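Local coordinates for acetylene hydratase (Pelobacter acetylenicus, PDB 2E7Z), which catalyses the hydration of acetylene to acetaldehyde, using a tungsten-bis(molybdopterin guanine dinucleotide) cofactor and a [4Fe-4S] cluster, at residues E109-F122 with K489-R501. Sequence-based numbering, arbitrary orientation.
Sequences EINQQSEYGTLRRF and KDEYYFIRELAVR. With MGD (2-amino-5,6-dimercapto-7-methyl-3,7,8a,9-tetrahydro-8-oxa-1,3,9,10-tetraaza-anthracen-4-one guanosine dinucleotide), chain E.
Glu491, in the first turn of helix 491-501, pushes its carboxylate into the loop leading to helix 118-126, where OE1 lies 2.6 Å from Glu109 OE1. With the carboxylates this close, their planes 32° apart, one of the two acids probably holds a proton. The extended chain of Glu491, CG anti to the backbone N (chi1 -167°), carries the acid that deep, and Gln107 is its strongest polar partner. Glutamate also suits position 109, because OE2 takes Ser114 N and Glu115 N from opposite faces of its plane and so ties down the loop. The Gln112 amide crosses Glu491 at about a right angle, with OE1 3.0 Å from Glu491 CD; its strongest polar partner is Thr108. In this molybdopterin oxidoreductase fold of the DMSO reductase family, the loop follows strand 103-107 of a mixed sheet and carries cofactor ligands: Asn111 ND2 donates to the MGD phosphate oxygen O1A (2.9 Å). Beyond the acids the contact turns apolar as segments 118-122 and 491-501 run nearly parallel, 19° apart with axes 10.0 Å from each other. Beta-branched Ile495 suits this place because CD1, 3.5 Å from Glu115 CB, and CG2, 4.0 Å from Phe122 CB, reach different partners. Phe122 reaches across, its CZ 3.7 Å from Leu498 CD2, while small Ala499 leaves room for the ring. Thr118 OG1, which donates to Glu115 O, comes to the edge of the Tyr492 ring, 3.3 Å from CD1. The far side is more open: Arg496 and Val500, both partly exposed, start out away from segment 109-122.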
ATOM      1  N   GLU A 109      -0.132  -5.528  -7.597  1.00  6.58           N
ATOM      2  CA  GLU A 109       0.905  -6.049  -8.459  1.00  6.94           C
ATOM      3  C   GLU A 109       2.163  -6.429  -7.681  1.00  6.61           C
ATOM      4  O   GLU A 109       2.902  -7.314  -8.139  1.00  6.92           O
ATOM      5  CB  GLU A 109       1.210  -5.086  -9.616  1.00  7.28           C
ATOM      6  CG  GLU A 109       2.321  -5.547 -10.555  1.00  7.93           C
ATOM      7  CD  GLU A 109       2.107  -6.938 -11.164  1.00  7.58           C
ATOM      8  OE1 GLU A 109       1.015  -7.541 -10.999  1.00  7.57           O
ATOM      9  OE2 GLU A 109       3.065  -7.409 -11.804  1.00  7.31           O
ATOM     10  N   ILE A 110       2.436  -5.801  -6.524  1.00  6.76           N
ATOM     11  CA  ILE A 110       3.662  -6.197  -5.823  1.00  7.40           C
ATOM     12  C   ILE A 110       3.630  -7.643  -5.355  1.00  6.99           C
ATOM     13  O   ILE A 110       4.688  -8.231  -5.132  1.00  7.16           O
ATOM     14  CB  ILE A 110       4.002  -5.218  -4.664  1.00  7.93           C
ATOM     15  CG1 ILE A 110       5.518  -5.147  -4.394  1.00  8.56           C
ATOM     16  CG2 ILE A 110       3.213  -5.532  -3.396  1.00  8.81           C
ATOM     17  CD1 ILE A 110       6.352  -4.509  -5.539  1.00  8.38           C
ATOM     18  N   ASN A 111       2.427  -8.192  -5.219  1.00  6.96           N
ATOM     19  CA  ASN A 111       2.327  -9.578  -4.812  1.00  7.12           C
ATOM     20  C   ASN A 111       2.602 -10.580  -5.927  1.00  7.48           C
ATOM     21  O   ASN A 111       2.686 -11.777  -5.662  1.00  8.93           O
ATOM     22  CB  ASN A 111       0.946  -9.899  -4.202  1.00  6.52           C
ATOM     23  CG  ASN A 111       0.691  -9.196  -2.880  1.00  7.67           C
ATOM     24  OD1 ASN A 111       1.617  -8.730  -2.218  1.00  9.51           O
ATOM     25  ND2 ASN A 111      -0.574  -9.098  -2.512  1.00  9.14           N
ATOM     26  N   GLN A 112       2.661 -10.091  -7.166  1.00  6.85           N
ATOM     27  CA  GLN A 112       2.701 -10.942  -8.356  1.00  6.85           C
ATOM     28  C   GLN A 112       3.929 -10.702  -9.208  1.00  6.49           C
ATOM     29  O   GLN A 112       4.564 -11.629  -9.688  1.00  7.90           O
ATOM     30  CB  GLN A 112       1.454 -10.676  -9.192  1.00  7.17           C
ATOM     31  CG  GLN A 112       0.163 -11.031  -8.452  1.00  7.84           C
ATOM     32  CD  GLN A 112      -1.022 -10.551  -9.225  1.00  7.94           C
ATOM     33  OE1 GLN A 112      -1.595 -11.292 -10.017  1.00  8.74           O
ATOM     34  NE2 GLN A 112      -1.383  -9.289  -9.026  1.00  8.13           N
ATOM     35  N   GLN A 113       4.197  -9.420  -9.471  1.00  6.71           N
ATOM     36  CA  GLN A 113       5.433  -8.982 -10.155  1.00  6.51           C
ATOM     37  C   GLN A 113       5.615  -9.788 -11.439  1.00  7.00           C
ATOM     38  O   GLN A 113       6.715 -10.324 -11.704  1.00  7.52           O
ATOM     39  CB  GLN A 113       6.627  -9.068  -9.212  1.00  6.23           C
ATOM     40  CG  GLN A 113       6.376  -8.165  -8.045  1.00  8.46           C
ATOM     41  CD  GLN A 113       7.625  -7.750  -7.288  1.00  8.13           C
ATOM     42  OE1 GLN A 113       8.661  -7.383  -7.878  1.00  9.35           O
ATOM     43  NE2 GLN A 113       7.518  -7.753  -5.976  1.00  7.61           N
ATOM     44  N   SER A 114       4.543  -9.801 -12.251  1.00  6.37           N
ATOM     45  CA  SER A 114       4.493 -10.656 -13.418  1.00  7.21           C
ATOM     46  C   SER A 114       3.868 -10.049 -14.662  1.00  6.73           C
ATOM     47  O   SER A 114       3.949 -10.677 -15.704  1.00  7.56           O
ATOM     48  CB  SER A 114       3.737 -11.952 -13.093  1.00  7.53           C
ATOM     49  OG  SER A 114       4.509 -12.743 -12.202  1.00  7.53           O
ATOM     50  N   GLU A 115       3.281  -8.842 -14.596  1.00  6.93           N
ATOM     51  CA  GLU A 115       2.573  -8.357 -15.787  1.00  6.92           C
ATOM     52  C   GLU A 115       3.248  -7.184 -16.497  1.00  6.94           C
ATOM     53  O   GLU A 115       2.961  -6.967 -17.667  1.00  7.09           O
ATOM     54  CB  GLU A 115       1.080  -8.111 -15.533  1.00  7.46           C
ATOM     55  CG  GLU A 115       0.682  -7.220 -14.348  1.00  7.75           C
ATOM     56  CD  GLU A 115       0.760  -5.717 -14.577  1.00  7.60           C
ATOM     57  OE1 GLU A 115       0.794  -5.217 -15.740  1.00  7.56           O
ATOM     58  OE2 GLU A 115       0.736  -4.981 -13.552  1.00  8.77           O
ATOM     59  N   TYR A 116       4.129  -6.434 -15.826  1.00  6.77           N
ATOM     60  CA  TYR A 116       5.040  -5.506 -16.500  1.00  7.61           C
ATOM     61  C   TYR A 116       4.308  -4.414 -17.284  1.00  7.50           C
ATOM     62  O   TYR A 116       4.859  -3.849 -18.227  1.00  9.43           O
ATOM     63  CB  TYR A 116       6.037  -6.245 -17.396  1.00  7.57           C
ATOM     64  CG  TYR A 116       6.897  -7.217 -16.625  1.00  6.73           C
ATOM     65  CD1 TYR A 116       8.018  -6.776 -15.941  1.00  8.13           C
ATOM     66  CD2 TYR A 116       6.542  -8.565 -16.523  1.00  6.92           C
ATOM     67  CE1 TYR A 116       8.808  -7.653 -15.205  1.00  7.30           C
ATOM     68  CE2 TYR A 116       7.309  -9.465 -15.763  1.00  7.30           C
ATOM     69  CZ  TYR A 116       8.439  -8.981 -15.095  1.00  7.65           C
ATOM     70  OH  TYR A 116       9.224  -9.814 -14.338  1.00  8.40           O
ATOM     71  N   GLY A 117       3.096  -4.070 -16.863  1.00  7.22           N
ATOM     72  CA  GLY A 117       2.290  -3.036 -17.538  1.00  7.59           C
ATOM     73  C   GLY A 117       1.179  -3.575 -18.408  1.00  7.06           C
ATOM     74  O   GLY A 117       0.324  -2.794 -18.893  1.00  7.59           O
ATOM     75  N   THR A 118       1.161  -4.899 -18.627  1.00  6.92           N
ATOM     76  CA  THR A 118       0.170  -5.445 -19.530  1.00  7.04           C
ATOM     77  C   THR A 118      -1.248  -5.476 -18.956  1.00  6.80           C
ATOM     78  O   THR A 118      -2.200  -5.568 -19.725  1.00  7.14           O
ATOM     79  CB  THR A 118       0.561  -6.852 -20.050  1.00  7.19           C
ATOM     80  OG1 THR A 118       0.667  -7.775 -18.963  1.00  7.28           O
ATOM     81  CG2 THR A 118       1.877  -6.791 -20.820  1.00  7.45           C
ATOM     82  N   LEU A 119      -1.395  -5.363 -17.628  1.00  6.48           N
ATOM     83  CA  LEU A 119      -2.725  -5.307 -17.070  1.00  7.09           C
ATOM     84  C   LEU A 119      -3.433  -4.010 -17.436  1.00  7.15           C
ATOM     85  O   LEU A 119      -4.529  -4.044 -17.956  1.00  7.12           O
ATOM     86  CB  LEU A 119      -2.677  -5.569 -15.550  1.00  7.02           C
ATOM     87  CG  LEU A 119      -4.018  -5.621 -14.809  1.00  7.22           C
ATOM     88  CD1 LEU A 119      -4.632  -4.242 -14.451  1.00  8.71           C
ATOM     89  CD2 LEU A 119      -5.059  -6.543 -15.483  1.00  7.86           C
ATOM     90  N   ARG A 120      -2.789  -2.873 -17.185  1.00  6.69           N
ATOM     91  CA  ARG A 120      -3.434  -1.618 -17.592  1.00  6.62           C
ATOM     92  C   ARG A 120      -3.480  -1.518 -19.128  1.00  6.78           C
ATOM     93  O   ARG A 120      -4.394  -0.919 -19.673  1.00  7.34           O
ATOM     94  CB  ARG A 120      -2.758  -0.373 -17.008  1.00  8.12           C
ATOM     95  CG  ARG A 120      -2.879  -0.295 -15.496  1.00  7.42           C
ATOM     96  CD  ARG A 120      -4.311  -0.156 -14.966  1.00  8.12           C
ATOM     97  NE  ARG A 120      -5.040   1.086 -15.284  1.00  7.99           N
ATOM     98  CZ  ARG A 120      -4.970   2.182 -14.537  1.00  8.14           C
ATOM     99  NH1 ARG A 120      -4.108   2.285 -13.524  1.00  8.06           N
ATOM    100  NH2 ARG A 120      -5.720   3.226 -14.897  1.00  9.06           N
ATOM    101  N   ARG A 121      -2.498  -2.128 -19.816  1.00  6.72           N
ATOM    102  CA  ARG A 121      -2.540  -2.214 -21.276  1.00  7.37           C
ATOM    103  C   ARG A 121      -3.868  -2.810 -21.732  1.00  7.66           C
ATOM    104  O   ARG A 121      -4.585  -2.250 -22.569  1.00  8.70           O
ATOM    105  CB  ARG A 121      -1.342  -2.988 -21.783  1.00  7.18           C
ATOM    106  CG  ARG A 121      -1.165  -3.049 -23.298  1.00  8.16           C
ATOM    107  CD  ARG A 121       0.069  -3.882 -23.576  1.00  7.85           C
ATOM    108  NE  ARG A 121       0.434  -3.937 -24.996  1.00  8.43           N
ATOM    109  CZ  ARG A 121       1.296  -3.102 -25.593  1.00  8.71           C
ATOM    110  NH1 ARG A 121       1.888  -2.121 -24.895  1.00  9.72           N
ATOM    111  NH2 ARG A 121       1.560  -3.234 -26.905  1.00  9.25           N
ATOM    112  N   PHE A 122      -4.199  -3.966 -21.173  1.00  7.09           N
ATOM    113  CA  PHE A 122      -5.456  -4.624 -21.472  1.00  7.27           C
ATOM    114  C   PHE A 122      -6.664  -3.757 -21.156  1.00  7.53           C
ATOM    115  O   PHE A 122      -7.562  -3.595 -21.997  1.00  8.04           O
ATOM    116  CB  PHE A 122      -5.525  -5.946 -20.669  1.00  7.16           C
ATOM    117  CG  PHE A 122      -6.857  -6.631 -20.715  1.00  8.81           C
ATOM    118  CD1 PHE A 122      -7.250  -7.337 -21.847  1.00  9.71           C
ATOM    119  CD2 PHE A 122      -7.706  -6.606 -19.620  1.00 11.76           C
ATOM    120  CE1 PHE A 122      -8.485  -7.939 -21.919  1.00 12.37           C
ATOM    121  CE2 PHE A 122      -8.946  -7.253 -19.662  1.00 12.57           C
ATOM    122  CZ  PHE A 122      -9.331  -7.910 -20.821  1.00 14.47           C
ATOM    123  N   LYS A 489      -0.679 -20.692 -12.924  1.00  9.25           N
ATOM    124  CA  LYS A 489      -0.126 -19.985 -14.057  1.00  9.40           C
ATOM    125  C   LYS A 489       0.220 -18.573 -13.631  1.00  8.53           C
ATOM    126  O   LYS A 489      -0.247 -18.081 -12.618  1.00  8.38           O
ATOM    127  CB  LYS A 489      -1.136 -19.906 -15.224  1.00 10.35           C
ATOM    128  CG  LYS A 489      -1.668 -21.214 -15.772  1.00 13.67           C
ATOM    129  CD  LYS A 489      -0.662 -21.965 -16.575  1.00 17.35           C
ATOM    130  CE  LYS A 489      -1.267 -23.282 -17.091  1.00 20.01           C
ATOM    131  NZ  LYS A 489      -0.199 -24.188 -17.563  1.00 24.83           N
ATOM    132  N   ASP A 490       1.009 -17.930 -14.472  1.00  7.80           N
ATOM    133  CA  ASP A 490       1.418 -16.561 -14.203  1.00  7.45           C
ATOM    134  C   ASP A 490       0.398 -15.496 -14.616  1.00  7.23           C
ATOM    135  O   ASP A 490      -0.506 -15.766 -15.410  1.00  7.67           O
ATOM    136  CB  ASP A 490       2.785 -16.307 -14.820  1.00  8.28           C
ATOM    137  CG  ASP A 490       2.742 -16.134 -16.299  1.00  9.56           C
ATOM    138  OD1 ASP A 490       2.408 -15.017 -16.719  1.00  9.48           O
ATOM    139  OD2 ASP A 490       3.082 -17.073 -17.045  1.00 10.51           O
ATOM    140  N   GLU A 491       0.561 -14.275 -14.088  1.00  7.47           N
ATOM    141  CA  GLU A 491      -0.449 -13.259 -14.294  1.00  8.23           C
ATOM    142  C   GLU A 491      -0.532 -12.859 -15.754  1.00  7.28           C
ATOM    143  O   GLU A 491      -1.621 -12.535 -16.241  1.00  7.54           O
ATOM    144  CB  GLU A 491      -0.106 -12.043 -13.435  1.00  7.49           C
ATOM    145  CG  GLU A 491      -1.237 -11.042 -13.318  1.00  7.65           C
ATOM    146  CD  GLU A 491      -0.803  -9.799 -12.546  1.00  7.01           C
ATOM    147  OE1 GLU A 491       0.420  -9.702 -12.231  1.00  7.44           O
ATOM    148  OE2 GLU A 491      -1.654  -8.919 -12.270  1.00  8.18           O
ATOM    149  N   TYR A 492       0.609 -12.872 -16.450  1.00  7.05           N
ATOM    150  CA  TYR A 492       0.578 -12.517 -17.870  1.00  7.96           C
ATOM    151  C   TYR A 492      -0.117 -13.557 -18.718  1.00  7.78           C
ATOM    152  O   TYR A 492      -0.814 -13.194 -19.671  1.00  8.29           O
ATOM    153  CB  TYR A 492       1.986 -12.232 -18.405  1.00  8.07           C
ATOM    154  CG  TYR A 492       1.946 -11.839 -19.882  1.00  7.65           C
ATOM    155  CD1 TYR A 492       1.214 -10.728 -20.314  1.00  8.32           C
ATOM    156  CD2 TYR A 492       2.578 -12.617 -20.854  1.00  8.00           C
ATOM    157  CE1 TYR A 492       1.135 -10.386 -21.674  1.00  7.87           C
ATOM    158  CE2 TYR A 492       2.514 -12.259 -22.209  1.00  8.26           C
ATOM    159  CZ  TYR A 492       1.788 -11.170 -22.603  1.00  9.07           C
ATOM    160  OH  TYR A 492       1.714 -10.869 -23.934  1.00  9.25           O
ATOM    161  N   TYR A 493       0.042 -14.836 -18.354  1.00  8.28           N
ATOM    162  CA  TYR A 493      -0.710 -15.879 -19.039  1.00  9.08           C
ATOM    163  C   TYR A 493      -2.209 -15.546 -19.030  1.00  9.18           C
ATOM    164  O   TYR A 493      -2.851 -15.549 -20.076  1.00  9.31           O
ATOM    165  CB  TYR A 493      -0.446 -17.227 -18.393  1.00  9.84           C
ATOM    166  CG  TYR A 493      -1.214 -18.338 -19.021  1.00 11.38           C
ATOM    167  CD1 TYR A 493      -0.729 -18.993 -20.157  1.00 12.43           C
ATOM    168  CD2 TYR A 493      -2.447 -18.738 -18.501  1.00 11.95           C
ATOM    169  CE1 TYR A 493      -1.453 -20.030 -20.739  1.00 14.71           C
ATOM    170  CE2 TYR A 493      -3.183 -19.740 -19.103  1.00 14.58           C
ATOM    171  CZ  TYR A 493      -2.671 -20.369 -20.221  1.00 14.96           C
ATOM    172  OH  TYR A 493      -3.358 -21.401 -20.809  1.00 18.64           O
ATOM    173  N   PHE A 494      -2.764 -15.274 -17.851  1.00  8.77           N
ATOM    174  CA  PHE A 494      -4.167 -14.903 -17.731  1.00  8.62           C
ATOM    175  C   PHE A 494      -4.480 -13.685 -18.610  1.00  8.24           C
ATOM    176  O   PHE A 494      -5.433 -13.720 -19.391  1.00  8.69           O
ATOM    177  CB  PHE A 494      -4.521 -14.607 -16.248  1.00  9.66           C
ATOM    178  CG  PHE A 494      -5.858 -13.929 -16.066  1.00 10.51           C
ATOM    179  CD1 PHE A 494      -7.030 -14.528 -16.482  1.00 10.92           C
ATOM    180  CD2 PHE A 494      -5.942 -12.637 -15.540  1.00 15.18           C
ATOM    181  CE1 PHE A 494      -8.266 -13.912 -16.333  1.00 12.20           C
ATOM    182  CE2 PHE A 494      -7.195 -12.008 -15.386  1.00 17.67           C
ATOM    183  CZ  PHE A 494      -8.355 -12.664 -15.781  1.00 15.29           C
ATOM    184  N   ILE A 495      -3.697 -12.619 -18.474  1.00  7.55           N
ATOM    185  CA  ILE A 495      -4.018 -11.389 -19.209  1.00  8.05           C
ATOM    186  C   ILE A 495      -3.961 -11.621 -20.731  1.00  7.93           C
ATOM    187  O   ILE A 495      -4.861 -11.204 -21.469  1.00  8.56           O
ATOM    188  CB  ILE A 495      -3.033 -10.238 -18.812  1.00  7.77           C
ATOM    189  CG1 ILE A 495      -3.319  -9.788 -17.385  1.00  8.31           C
ATOM    190  CG2 ILE A 495      -3.140  -9.029 -19.776  1.00  9.49           C
ATOM    191  CD1 ILE A 495      -2.092  -9.163 -16.680  1.00  8.12           C
ATOM    192  N   ARG A 496      -2.904 -12.276 -21.208  1.00  8.06           N
ATOM    193  CA  ARG A 496      -2.764 -12.474 -22.641  1.00  8.52           C
ATOM    194  C   ARG A 496      -3.874 -13.356 -23.195  1.00  8.82           C
ATOM    195  O   ARG A 496      -4.428 -13.090 -24.266  1.00  9.50           O
ATOM    196  CB  ARG A 496      -1.417 -13.089 -22.998  1.00  9.25           C
ATOM    197  CG  ARG A 496      -1.212 -13.084 -24.512  1.00 10.60           C
ATOM    198  CD  ARG A 496       0.027 -13.834 -24.968  1.00 13.81           C
ATOM    199  NE  ARG A 496       0.335 -13.375 -26.335  1.00 16.60           N
ATOM    200  CZ  ARG A 496      -0.153 -13.894 -27.463  1.00 18.80           C
ATOM    201  NH1 ARG A 496      -0.920 -14.988 -27.441  1.00 19.94           N
ATOM    202  NH2 ARG A 496       0.180 -13.342 -28.632  1.00 21.04           N
ATOM    203  N   GLU A 497      -4.173 -14.440 -22.491  1.00  8.42           N
ATOM    204  CA  GLU A 497      -5.213 -15.359 -22.959  1.00  9.57           C
ATOM    205  C   GLU A 497      -6.563 -14.645 -23.045  1.00  9.35           C
ATOM    206  O   GLU A 497      -7.338 -14.853 -23.980  1.00 10.09           O
ATOM    207  CB  GLU A 497      -5.310 -16.577 -22.040  1.00 11.29           C
ATOM    208  CG  GLU A 497      -4.118 -17.512 -22.142  1.00 12.32           C
ATOM    209  CD  GLU A 497      -4.071 -18.272 -23.448  1.00 15.47           C
ATOM    210  OE1 GLU A 497      -5.138 -18.654 -23.967  1.00 16.63           O
ATOM    211  OE2 GLU A 497      -2.951 -18.515 -23.934  1.00 20.46           O
ATOM    212  N   LEU A 498      -6.852 -13.785 -22.080  1.00  9.07           N
ATOM    213  CA  LEU A 498      -8.084 -13.012 -22.147  1.00  9.93           C
ATOM    214  C   LEU A 498      -8.028 -11.976 -23.274  1.00 10.10           C
ATOM    215  O   LEU A 498      -8.992 -11.826 -24.015  1.00 10.14           O
ATOM    216  CB  LEU A 498      -8.381 -12.361 -20.783  1.00 10.39           C
ATOM    217  CG  LEU A 498      -9.706 -11.627 -20.639  1.00 12.25           C
ATOM    218  CD1 LEU A 498     -10.932 -12.477 -21.018  1.00 13.76           C
ATOM    219  CD2 LEU A 498      -9.833 -11.156 -19.196  1.00 14.41           C
ATOM    220  N   ALA A 499      -6.904 -11.270 -23.404  1.00 10.06           N
ATOM    221  CA  ALA A 499      -6.739 -10.257 -24.448  1.00 10.54           C
ATOM    222  C   ALA A 499      -6.971 -10.859 -25.820  1.00 11.52           C
ATOM    223  O   ALA A 499      -7.658 -10.268 -26.649  1.00 11.37           O
ATOM    224  CB  ALA A 499      -5.360  -9.674 -24.365  1.00 10.83           C
ATOM    225  N   VAL A 500      -6.404 -12.033 -26.079  1.00 11.36           N
ATOM    226  CA  VAL A 500      -6.609 -12.680 -27.376  1.00 12.66           C
ATOM    227  C   VAL A 500      -8.099 -12.916 -27.639  1.00 12.53           C
ATOM    228  O   VAL A 500      -8.612 -12.581 -28.717  1.00 12.46           O
ATOM    229  CB  VAL A 500      -5.784 -13.981 -27.483  1.00 12.52           C
ATOM    230  CG1 VAL A 500      -6.182 -14.794 -28.723  1.00 14.84           C
ATOM    231  CG2 VAL A 500      -4.273 -13.671 -27.479  1.00 13.20           C
ATOM    232  N   ARG A 501      -8.808 -13.425 -26.637  1.00 11.65           N
ATOM    233  CA  ARG A 501     -10.241 -13.702 -26.790  1.00 11.81           C
ATOM    234  C   ARG A 501     -11.091 -12.455 -26.936  1.00 12.50           C
ATOM    235  O   ARG A 501     -12.181 -12.512 -27.492  1.00 13.42           O
ATOM    236  CB  ARG A 501     -10.748 -14.562 -25.634  1.00 11.59           C
ATOM    237  CG  ARG A 501     -10.171 -15.976 -25.630  1.00 11.53           C
ATOM    238  CD  ARG A 501     -10.393 -16.638 -24.272  1.00 11.31           C
ATOM    239  NE  ARG A 501     -10.102 -18.068 -24.255  1.00 11.57           N
ATOM    240  CZ  ARG A 501      -8.878 -18.591 -24.194  1.00 11.04           C
ATOM    241  NH1 ARG A 501      -7.788 -17.802 -24.145  1.00 12.79           N
ATOM    242  NH2 ARG A 501      -8.747 -19.906 -24.172  1.00 14.66           N
TER
HETATM  243  PB  MGD E 801      -4.639  -8.800   0.904  1.00  8.87           P
HETATM  244  O1B MGD E 801      -5.878  -7.941   0.971  1.00  9.55           O
HETATM  245  O2B MGD E 801      -4.317  -9.727   2.018  1.00  9.31           O
HETATM  246  O3B MGD E 801      -3.322  -7.908   0.698  1.00  8.26           O
HETATM  247  O3A MGD E 801      -3.272  -5.444   0.213  1.00  9.36           O
HETATM  248  PA  MGD E 801      -2.901  -6.866  -0.451  1.00  8.69           P
HETATM  249  O1A MGD E 801      -1.420  -7.044  -0.603  1.00  8.74           O
HETATM  250  O2A MGD E 801      -3.798  -6.993  -1.645  1.00  7.94           O
HETATM  251  O5' MGD E 801      -4.766  -9.640  -0.466  1.00  8.04           O
HETATM  252  C5' MGD E 801      -3.602 -10.222  -1.029  1.00  8.87           C
HETATM  253  C4' MGD E 801      -4.059 -11.483  -1.735  1.00  6.98           C
HETATM  254  O4' MGD E 801      -2.971 -11.922  -2.563  1.00  7.65           O
HETATM  255  C3' MGD E 801      -4.302 -12.659  -0.794  1.00  7.56           C
HETATM  256  O3' MGD E 801      -5.640 -13.147  -0.996  1.00  8.76           O
HETATM  257  C2' MGD E 801      -3.243 -13.726  -1.144  1.00  7.85           C
HETATM  258  O2' MGD E 801      -3.660 -15.102  -1.037  1.00  9.39           O
HETATM  259  C1' MGD E 801      -2.942 -13.368  -2.574  1.00  7.69           C
HETATM  260  N9  MGD E 801      -1.595 -13.700  -3.064  1.00  7.75           N
HETATM  261  C8  MGD E 801      -0.422 -13.602  -2.392  1.00  8.18           C
HETATM  262  N7  MGD E 801       0.614 -13.894  -3.194  1.00  8.46           N
HETATM  263  C5  MGD E 801       0.101 -14.112  -4.425  1.00  7.74           C
HETATM  264  C6  MGD E 801       0.617 -14.458  -5.739  1.00  7.81           C
HETATM  265  O6  MGD E 801       1.841 -14.604  -5.937  1.00  7.80           O
HETATM  266  N1  MGD E 801      -0.291 -14.567  -6.723  1.00  7.29           N
HETATM  267  C2  MGD E 801      -1.608 -14.482  -6.567  1.00  7.44           C
HETATM  268  N2  MGD E 801      -2.415 -14.618  -7.659  1.00  7.98           N
HETATM  269  N3  MGD E 801      -2.150 -14.177  -5.392  1.00  7.44           N
HETATM  270  C4  MGD E 801      -1.341 -13.984  -4.331  1.00  7.54           C
HETATM  271  C10 MGD E 801      -2.301  -4.833   1.064  1.00 10.88           C
HETATM  272  C11 MGD E 801      -2.726  -3.392   1.244  1.00 10.61           C
HETATM  273  O11 MGD E 801      -3.937  -3.440   1.996  1.00  8.62           O
HETATM  274  C12 MGD E 801      -1.659  -2.623   1.984  1.00 11.01           C
HETATM  275  S12 MGD E 801      -0.061  -2.668   1.376  1.00 13.53           S
HETATM  276  C13 MGD E 801      -1.965  -1.874   3.056  1.00 11.18           C
HETATM  277  S13 MGD E 801      -0.772  -1.096   3.990  1.00 14.62           S
HETATM  278  C14 MGD E 801      -3.370  -1.676   3.535  1.00 10.51           C
HETATM  279  N15 MGD E 801      -3.622  -2.355   4.797  1.00 10.42           N
HETATM  280  C16 MGD E 801      -4.921  -2.294   5.207  1.00 10.39           C
HETATM  281  C17 MGD E 801      -5.344  -2.261   6.614  1.00 10.57           C
HETATM  282  O17 MGD E 801      -4.494  -2.276   7.532  1.00 11.93           O
HETATM  283  N18 MGD E 801      -6.666  -2.203   6.870  1.00 10.82           N
HETATM  284  C19 MGD E 801      -7.613  -2.173   5.899  1.00  9.48           C
HETATM  285  N19 MGD E 801      -8.923  -2.123   6.221  1.00 10.76           N
HETATM  286  N20 MGD E 801      -7.294  -2.227   4.600  1.00  9.83           N
HETATM  287  C21 MGD E 801      -6.012  -2.271   4.216  1.00 10.49           C
HETATM  288  N22 MGD E 801      -5.714  -2.290   2.914  1.00  9.47           N
HETATM  289  C23 MGD E 801      -4.349  -2.154   2.450  1.00 10.39           C